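Long-range contact in AA9 family lytic polysaccharide monooxygenase D (Myceliophthora thermophila, PDB 5UFV), which uses a copper ion and a reducing agent to cleave cellulose oxidatively with O2 or H2O2, yielding C1-oxidised chains: residues G113-W126 against F206-K218. Numbering follows the deposited sequence.
Sequences GTTVFLDTETPSGW and FNINDHSLPQEYK
Two long loops that flank the copper end of the AA9 beta-sandwich meet here, a type I turn from Phe117 to Thr120 docking on the loop that holds the successive turns 207-210 and 210-213. Leu118 at the turn's tip suits its place by being apolar: its CB rests on Ile208 CG1 at 3.8 Å, while CD1 nears the edge of the Phe206 ring. Burying this leucine also buries its backbone N-H, and Gln215 OE1 satisfies it, accepting from Leu118 N at 2.8 Å, the donor lying nearly in line with the side-chain carbonyl. Gln215 gets there by bending at chi2 (-67°), its CB passing over Gly113 CA, where any side chain would collide. On the exposed flank the Phe117 and His211 rings stack face to face, centroids 3.9 Å apart and planes 20° from parallel. With an alanine at Phe117, His211 would probably lose its stacking surface, and its imidazole would be freer to swing away from Asp119. Asp119 takes His211 NE2 on the syn side of its OD1 (2.9 Å), well out of the carboxylate plane, and Asn209 ND2 on the anti lone pair of its OD2 (3.2 Å), so two donors fix its rotation. Asn209 itself lies near His161, which probably takes part in O2 binding. Beyond Leu118, Tyr217, its hydroxyl bonded to Asn203 O, offers a ring face to Trp126, whose edge meets it T-shaped with Trp126 CH2 3.6 Å from Tyr217 CG. Trp126 is held in turn by its indole N-H, NE1 reaching Leu118 O at 2.9 Å, in the plane of the ring.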
ATOM      1  N   GLY A 113      -0.738  21.450 -13.157  1.00 38.50           N
ATOM      2  CA  GLY A 113      -1.909  22.136 -12.586  1.00 38.92           C
ATOM      3  C   GLY A 113      -2.530  23.210 -13.461  1.00 39.94           C
ATOM      4  O   GLY A 113      -3.306  24.022 -12.976  1.00 39.75           O
ATOM      5  N   THR A 114      -2.184  23.217 -14.749  1.00 41.35           N
ATOM      6  CA  THR A 114      -2.734  24.186 -15.698  1.00 42.83           C
ATOM      7  C   THR A 114      -2.940  23.591 -17.092  1.00 44.51           C
ATOM      8  O   THR A 114      -3.747  24.113 -17.852  1.00 46.50           O
ATOM      9  CB  THR A 114      -1.829  25.419 -15.806  1.00 43.51           C
ATOM     10  OG1 THR A 114      -0.491  25.001 -16.088  1.00 44.42           O
ATOM     11  CG2 THR A 114      -1.813  26.203 -14.500  1.00 43.29           C
ATOM     12  N   THR A 115      -2.172  22.558 -17.448  1.00 45.09           N
ATOM     13  CA  THR A 115      -2.482  21.657 -18.586  1.00 45.67           C
ATOM     14  C   THR A 115      -2.846  20.219 -18.128  1.00 42.83           C
ATOM     15  O   THR A 115      -3.594  19.518 -18.791  1.00 43.87           O
ATOM     16  CB  THR A 115      -1.314  21.586 -19.606  1.00 47.97           C
ATOM     17  OG1 THR A 115      -0.148  20.979 -19.012  1.00 47.40           O
ATOM     18  CG2 THR A 115      -0.965  22.973 -20.126  1.00 49.28           C
ATOM     19  N   VAL A 116      -2.284  19.790 -17.006  1.00 41.03           N
ATOM     20  CA  VAL A 116      -2.579  18.507 -16.391  1.00 38.54           C
ATOM     21  C   VAL A 116      -3.144  18.780 -14.989  1.00 38.10           C
ATOM     22  O   VAL A 116      -2.416  19.205 -14.083  1.00 38.05           O
ATOM     23  CB  VAL A 116      -1.297  17.636 -16.285  1.00 38.17           C
ATOM     24  CG1 VAL A 116      -1.561  16.321 -15.545  1.00 37.65           C
ATOM     25  CG2 VAL A 116      -0.713  17.350 -17.660  1.00 37.58           C
ATOM     26  N   PHE A 117      -4.436  18.543 -14.814  1.00 37.31           N
ATOM     27  CA  PHE A 117      -5.069  18.710 -13.521  1.00 39.09           C
ATOM     28  C   PHE A 117      -5.161  17.390 -12.761  1.00 38.45           C
ATOM     29  O   PHE A 117      -4.843  16.316 -13.293  1.00 37.84           O
ATOM     30  CB  PHE A 117      -6.474  19.275 -13.702  1.00 40.82           C
ATOM     31  CG  PHE A 117      -6.523  20.503 -14.553  1.00 42.31           C
ATOM     32  CD1 PHE A 117      -6.344  21.759 -13.991  1.00 42.75           C
ATOM     33  CD2 PHE A 117      -6.746  20.402 -15.927  1.00 43.36           C
ATOM     34  CE1 PHE A 117      -6.391  22.894 -14.787  1.00 44.56           C
ATOM     35  CE2 PHE A 117      -6.795  21.544 -16.730  1.00 44.93           C
ATOM     36  CZ  PHE A 117      -6.622  22.789 -16.155  1.00 44.94           C
ATOM     37  N   LEU A 118      -5.626  17.491 -11.517  1.00 39.32           N
ATOM     38  CA  LEU A 118      -5.842  16.336 -10.643  1.00 39.84           C
ATOM     39  C   LEU A 118      -6.764  15.324 -11.283  1.00 40.23           C
ATOM     40  O   LEU A 118      -6.571  14.125 -11.081  1.00 42.46           O
ATOM     41  CB  LEU A 118      -6.438  16.746  -9.289  1.00 40.18           C
ATOM     42  CG  LEU A 118      -5.572  17.580  -8.338  1.00 41.71           C
ATOM     43  CD1 LEU A 118      -6.405  18.089  -7.178  1.00 42.98           C
ATOM     44  CD2 LEU A 118      -4.371  16.815  -7.812  1.00 41.30           C
ATOM     45  N   ASP A 119      -7.755  15.800 -12.040  1.00 40.88           N
ATOM     46  CA  ASP A 119      -8.716  14.912 -12.698  1.00 40.89           C
ATOM     47  C   ASP A 119      -8.362  14.551 -14.146  1.00 41.68           C
ATOM     48  O   ASP A 119      -9.112  13.834 -14.785  1.00 41.29           O
ATOM     49  CB  ASP A 119     -10.132  15.489 -12.629  1.00 41.02           C
ATOM     50  CG  ASP A 119     -10.359  16.649 -13.578  1.00 43.76           C
ATOM     51  OD1 ASP A 119      -9.386  17.305 -14.002  1.00 46.17           O
ATOM     52  OD2 ASP A 119     -11.539  16.937 -13.876  1.00 44.43           O
ATOM     53  N   THR A 120      -7.222  15.015 -14.658  1.00 41.51           N
ATOM     54  CA  THR A 120      -6.858  14.709 -16.032  1.00 41.74           C
ATOM     55  C   THR A 120      -6.541  13.223 -16.199  1.00 41.43           C
ATOM     56  O   THR A 120      -5.786  12.654 -15.417  1.00 39.39           O
ATOM     57  CB  THR A 120      -5.656  15.538 -16.493  1.00 42.21           C
ATOM     58  OG1 THR A 120      -6.035  16.914 -16.525  1.00 44.25           O
ATOM     59  CG2 THR A 120      -5.179  15.095 -17.907  1.00 42.56           C
ATOM     60  N   GLU A 121      -7.101  12.637 -17.254  1.00 43.42           N
ATOM     61  CA  GLU A 121      -7.010  11.210 -17.539  1.00 45.98           C
ATOM     62  C   GLU A 121      -5.777  10.831 -18.385  1.00 43.28           C
ATOM     63  O   GLU A 121      -5.034   9.942 -18.005  1.00 39.48           O
ATOM     64  CB  GLU A 121      -8.308  10.748 -18.207  1.00 51.69           C
ATOM     65  CG  GLU A 121      -8.351   9.267 -18.575  1.00 57.84           C
ATOM     66  CD  GLU A 121      -8.483   8.316 -17.388  1.00 60.04           C
ATOM     67  OE1 GLU A 121      -8.678   8.759 -16.223  1.00 58.44           O
ATOM     68  OE2 GLU A 121      -8.403   7.095 -17.651  1.00 63.93           O
ATOM     69  N   THR A 122      -5.574  11.484 -19.527  1.00 44.98           N
ATOM     70  CA  THR A 122      -4.293  11.391 -20.253  1.00 46.09           C
ATOM     71  C   THR A 122      -3.826  12.778 -20.672  1.00 44.85           C
ATOM     72  O   THR A 122      -4.630  13.573 -21.156  1.00 43.90           O
ATOM     73  CB  THR A 122      -4.344  10.526 -21.533  1.00 48.73           C
ATOM     74  OG1 THR A 122      -5.205  11.154 -22.479  1.00 55.13           O
ATOM     75  CG2 THR A 122      -4.859   9.115 -21.253  1.00 49.90           C
ATOM     76  N   PRO A 123      -2.544  13.088 -20.467  1.00 44.50           N
ATOM     77  CA  PRO A 123      -1.604  12.257 -19.705  1.00 42.28           C
ATOM     78  C   PRO A 123      -1.697  12.509 -18.175  1.00 39.98           C
ATOM     79  O   PRO A 123      -1.327  13.588 -17.689  1.00 39.89           O
ATOM     80  CB  PRO A 123      -0.254  12.735 -20.231  1.00 43.75           C
ATOM     81  CG  PRO A 123      -0.470  14.202 -20.517  1.00 44.32           C
ATOM     82  CD  PRO A 123      -1.939  14.386 -20.823  1.00 44.66           C
ATOM     83  N   SER A 124      -2.168  11.519 -17.427  1.00 36.09           N
ATOM     84  CA  SER A 124      -2.329  11.663 -15.975  1.00 34.41           C
ATOM     85  C   SER A 124      -1.080  12.200 -15.254  1.00 32.58           C
ATOM     86  O   SER A 124       0.034  11.779 -15.510  1.00 33.04           O
ATOM     87  CB  SER A 124      -2.731  10.318 -15.343  1.00 32.20           C
ATOM     88  OG  SER A 124      -2.598  10.386 -13.931  1.00 32.40           O
ATOM     89  N   GLY A 125      -1.275  13.100 -14.315  1.00 31.35           N
ATOM     90  CA  GLY A 125      -0.161  13.561 -13.491  1.00 32.57           C
ATOM     91  C   GLY A 125       0.126  12.725 -12.253  1.00 31.79           C
ATOM     92  O   GLY A 125       0.874  13.165 -11.372  1.00 31.06           O
ATOM     93  N   TRP A 126      -0.462  11.529 -12.180  1.00 31.31           N
ATOM     94  CA  TRP A 126      -0.256  10.625 -11.048  1.00 31.06           C
ATOM     95  C   TRP A 126       0.630   9.430 -11.415  1.00 32.83           C
ATOM     96  O   TRP A 126       0.475   8.811 -12.473  1.00 31.97           O
ATOM     97  CB  TRP A 126      -1.592  10.073 -10.584  1.00 29.84           C
ATOM     98  CG  TRP A 126      -2.620  11.086 -10.191  1.00 29.15           C
ATOM     99  CD1 TRP A 126      -3.484  11.753 -11.014  1.00 28.85           C
ATOM    100  CD2 TRP A 126      -2.932  11.488  -8.862  1.00 27.74           C
ATOM    101  NE1 TRP A 126      -4.300  12.563 -10.267  1.00 29.41           N
ATOM    102  CE2 TRP A 126      -3.980  12.415  -8.943  1.00 28.71           C
ATOM    103  CE3 TRP A 126      -2.421  11.150  -7.607  1.00 27.01           C
ATOM    104  CZ2 TRP A 126      -4.536  13.011  -7.810  1.00 29.87           C
ATOM    105  CZ3 TRP A 126      -2.951  11.748  -6.493  1.00 28.20           C
ATOM    106  CH2 TRP A 126      -4.005  12.675  -6.594  1.00 29.15           C
ATOM    107  N   PHE A 206     -13.245  14.698  -1.619  1.00 46.17           N
ATOM    108  CA  PHE A 206     -13.163  16.072  -2.130  1.00 47.16           C
ATOM    109  C   PHE A 206     -13.527  16.078  -3.616  1.00 45.77           C
ATOM    110  O   PHE A 206     -13.612  15.017  -4.242  1.00 44.15           O
ATOM    111  CB  PHE A 206     -11.756  16.678  -1.899  1.00 46.74           C
ATOM    112  CG  PHE A 206     -10.676  16.055  -2.740  1.00 45.85           C
ATOM    113  CD1 PHE A 206     -10.162  14.811  -2.415  1.00 45.06           C
ATOM    114  CD2 PHE A 206     -10.185  16.709  -3.865  1.00 45.11           C
ATOM    115  CE1 PHE A 206      -9.165  14.241  -3.187  1.00 44.29           C
ATOM    116  CE2 PHE A 206      -9.197  16.143  -4.645  1.00 42.76           C
ATOM    117  CZ  PHE A 206      -8.686  14.910  -4.308  1.00 44.07           C
ATOM    118  N   ASN A 207     -13.742  17.268  -4.166  1.00 45.98           N
ATOM    119  CA  ASN A 207     -14.184  17.377  -5.545  1.00 46.79           C
ATOM    120  C   ASN A 207     -13.010  17.496  -6.496  1.00 45.22           C
ATOM    121  O   ASN A 207     -12.554  18.591  -6.838  1.00 48.68           O
ATOM    122  CB  ASN A 207     -15.132  18.551  -5.733  1.00 48.23           C
ATOM    123  CG  ASN A 207     -15.839  18.510  -7.074  1.00 50.27           C
ATOM    124  OD1 ASN A 207     -15.553  17.666  -7.935  1.00 49.91           O
ATOM    125  ND2 ASN A 207     -16.771  19.424  -7.261  1.00 53.09           N
ATOM    126  N   ILE A 208     -12.552  16.345  -6.951  1.00 41.68           N
ATOM    127  CA  ILE A 208     -11.374  16.267  -7.790  1.00 40.90           C
ATOM    128  C   ILE A 208     -11.566  17.008  -9.121  1.00 40.51           C
ATOM    129  O   ILE A 208     -10.614  17.483  -9.713  1.00 41.09           O
ATOM    130  CB  ILE A 208     -10.953  14.778  -8.004  1.00 39.78           C
ATOM    131  CG1 ILE A 208      -9.484  14.709  -8.432  1.00 37.96           C
ATOM    132  CG2 ILE A 208     -11.905  14.054  -8.979  1.00 40.61           C
ATOM    133  CD1 ILE A 208      -8.887  13.326  -8.445  1.00 37.44           C
ATOM    134  N   ASN A 209     -12.808  17.128  -9.564  1.00 41.05           N
ATOM    135  CA  ASN A 209     -13.108  17.789 -10.816  1.00 42.15           C
ATOM    136  C   ASN A 209     -13.220  19.296 -10.646  1.00 43.41           C
ATOM    137  O   ASN A 209     -13.530  19.981 -11.596  1.00 43.87           O
ATOM    138  CB  ASN A 209     -14.408  17.230 -11.416  1.00 42.33           C
ATOM    139  CG  ASN A 209     -14.427  15.709 -11.446  1.00 40.62           C
ATOM    140  OD1 ASN A 209     -15.280  15.062 -10.846  1.00 41.68           O
ATOM    141  ND2 ASN A 209     -13.472  15.137 -12.127  1.00 39.49           N
ATOM    142  N   ASP A 210     -12.952  19.820  -9.458  1.00 44.93           N
ATOM    143  CA  ASP A 210     -13.024  21.257  -9.248  1.00 49.72           C
ATOM    144  C   ASP A 210     -11.664  21.913  -9.454  1.00 53.67           C
ATOM    145  O   ASP A 210     -10.795  21.864  -8.572  1.00 54.83           O
ATOM    146  CB  ASP A 210     -13.516  21.556  -7.843  1.00 50.33           C
ATOM    147  CG  ASP A 210     -13.669  23.041  -7.573  1.00 50.52           C
ATOM    148  OD1 ASP A 210     -13.352  23.896  -8.436  1.00 51.20           O
ATOM    149  OD2 ASP A 210     -14.115  23.341  -6.461  1.00 51.32           O
ATOM    150  N   HIS A 211     -11.525  22.573 -10.601  1.00 56.63           N
ATOM    151  CA  HIS A 211     -10.251  23.136 -11.034  1.00 59.27           C
ATOM    152  C   HIS A 211      -9.876  24.421 -10.299  1.00 59.78           C
ATOM    153  O   HIS A 211      -8.773  24.920 -10.489  1.00 57.81           O
ATOM    154  CB  HIS A 211     -10.260  23.363 -12.556  1.00 60.19           C
ATOM    155  CG  HIS A 211     -10.228  22.091 -13.349  1.00 61.34           C
ATOM    156  ND1 HIS A 211      -9.951  22.063 -14.700  1.00 62.52           N
ATOM    157  CD2 HIS A 211     -10.417  20.800 -12.977  1.00 62.13           C
ATOM    158  CE1 HIS A 211      -9.985  20.812 -15.130  1.00 62.88           C
ATOM    159  NE2 HIS A 211     -10.261  20.025 -14.103  1.00 62.95           N
ATOM    160  N   SER A 212     -10.771  24.943  -9.458  1.00 62.07           N
ATOM    161  CA  SER A 212     -10.490  26.167  -8.685  1.00 63.24           C
ATOM    162  C   SER A 212      -9.694  25.901  -7.421  1.00 63.02           C
ATOM    163  O   SER A 212      -9.082  26.803  -6.859  1.00 63.09           O
ATOM    164  CB  SER A 212     -11.780  26.897  -8.347  1.00 62.93           C
ATOM    165  OG  SER A 212     -12.300  27.460  -9.533  1.00 63.85           O
ATOM    166  N   LEU A 213      -9.696  24.650  -6.994  1.00 64.57           N
ATOM    167  CA  LEU A 213      -8.872  24.221  -5.878  1.00 65.61           C
ATOM    168  C   LEU A 213      -7.385  24.285  -6.232  1.00 63.03           C
ATOM    169  O   LEU A 213      -7.021  24.357  -7.415  1.00 57.90           O
ATOM    170  CB  LEU A 213      -9.239  22.781  -5.473  1.00 65.07           C
ATOM    171  CG  LEU A 213     -10.664  22.559  -4.943  1.00 67.82           C
ATOM    172  CD1 LEU A 213     -10.798  21.139  -4.407  1.00 65.33           C
ATOM    173  CD2 LEU A 213     -11.065  23.599  -3.881  1.00 70.28           C
ATOM    174  N   PRO A 214      -6.519  24.258  -5.200  1.00 62.28           N
ATOM    175  CA  PRO A 214      -5.104  24.083  -5.477  1.00 59.53           C
ATOM    176  C   PRO A 214      -4.885  22.717  -6.094  1.00 54.69           C
ATOM    177  O   PRO A 214      -5.444  21.722  -5.619  1.00 50.45           O
ATOM    178  CB  PRO A 214      -4.436  24.152  -4.092  1.00 61.34           C
ATOM    179  CG  PRO A 214      -5.477  24.635  -3.146  1.00 61.93           C
ATOM    180  CD  PRO A 214      -6.804  24.318  -3.754  1.00 61.33           C
ATOM    181  N   GLN A 215      -4.082  22.688  -7.150  1.00 51.56           N
ATOM    182  CA  GLN A 215      -3.748  21.460  -7.840  1.00 48.97           C
ATOM    183  C   GLN A 215      -2.518  20.844  -7.216  1.00 48.40           C
ATOM    184  O   GLN A 215      -1.516  20.646  -7.870  1.00 51.72           O
ATOM    185  CB  GLN A 215      -3.551  21.757  -9.328  1.00 47.42           C
ATOM    186  CG  GLN A 215      -4.822  22.295  -9.978  1.00 47.25           C
ATOM    187  CD  GLN A 215      -5.919  21.243 -10.029  1.00 45.93           C
ATOM    188  OE1 GLN A 215      -5.758  20.206 -10.667  1.00 44.18           O
ATOM    189  NE2 GLN A 215      -7.026  21.494  -9.343  1.00 46.57           N
ATOM    190  N   GLU A 216      -2.600  20.577  -5.923  1.00 50.04           N
ATOM    191  CA  GLU A 216      -1.539  19.892  -5.185  1.00 51.27           C
ATOM    192  C   GLU A 216      -2.300  18.837  -4.450  1.00 45.45           C
ATOM    193  O   GLU A 216      -3.459  19.048  -4.152  1.00 43.89           O
ATOM    194  CB  GLU A 216      -0.850  20.807  -4.164  1.00 56.77           C
ATOM    195  CG  GLU A 216      -0.183  22.057  -4.741  1.00 64.36           C
ATOM    196  CD  GLU A 216      -0.242  23.299  -3.809  1.00 72.26           C
ATOM    197  OE1 GLU A 216      -0.393  23.152  -2.562  1.00 68.85           O
ATOM    198  OE2 GLU A 216      -0.132  24.447  -4.329  1.00 75.70           O
ATOM    199  N   TYR A 217      -1.669  17.703  -4.180  1.00 41.72           N
ATOM    200  CA  TYR A 217      -2.284  16.648  -3.385  1.00 37.20           C
ATOM    201  C   TYR A 217      -1.347  16.311  -2.251  1.00 37.04           C
ATOM    202  O   TYR A 217      -0.205  15.930  -2.476  1.00 36.36           O
ATOM    203  CB  TYR A 217      -2.553  15.409  -4.246  1.00 35.42           C
ATOM    204  CG  TYR A 217      -3.235  14.280  -3.501  1.00 32.78           C
ATOM    205  CD1 TYR A 217      -4.570  14.340  -3.210  1.00 31.46           C
ATOM    206  CD2 TYR A 217      -2.523  13.173  -3.077  1.00 31.56           C
ATOM    207  CE1 TYR A 217      -5.194  13.326  -2.519  1.00 31.37           C
ATOM    208  CE2 TYR A 217      -3.128  12.142  -2.377  1.00 31.90           C
ATOM    209  CZ  TYR A 217      -4.475  12.211  -2.107  1.00 32.02           C
ATOM    210  OH  TYR A 217      -5.096  11.191  -1.398  1.00 30.23           O
ATOM    211  N   LYS A 218      -1.818  16.478  -1.027  1.00 39.22           N
ATOM    212  CA  LYS A 218      -1.083  16.009   0.142  1.00 41.74           C
ATOM    213  C   LYS A 218      -1.379  14.489   0.320  1.00 41.22           C
ATOM    214  O   LYS A 218      -2.531  14.069   0.509  1.00 42.33           O
ATOM    215  CB  LYS A 218      -1.500  16.833   1.367  1.00 43.64           C
ATOM    216  CG  LYS A 218      -0.877  16.405   2.678  1.00 47.76           C
ATOM    217  CD  LYS A 218       0.624  16.661   2.719  1.00 54.27           C
ATOM    218  CE  LYS A 218       1.274  16.046   3.971  1.00 58.03           C
ATOM    219  NZ  LYS A 218       0.719  16.572   5.266  1.00 58.64           N
TER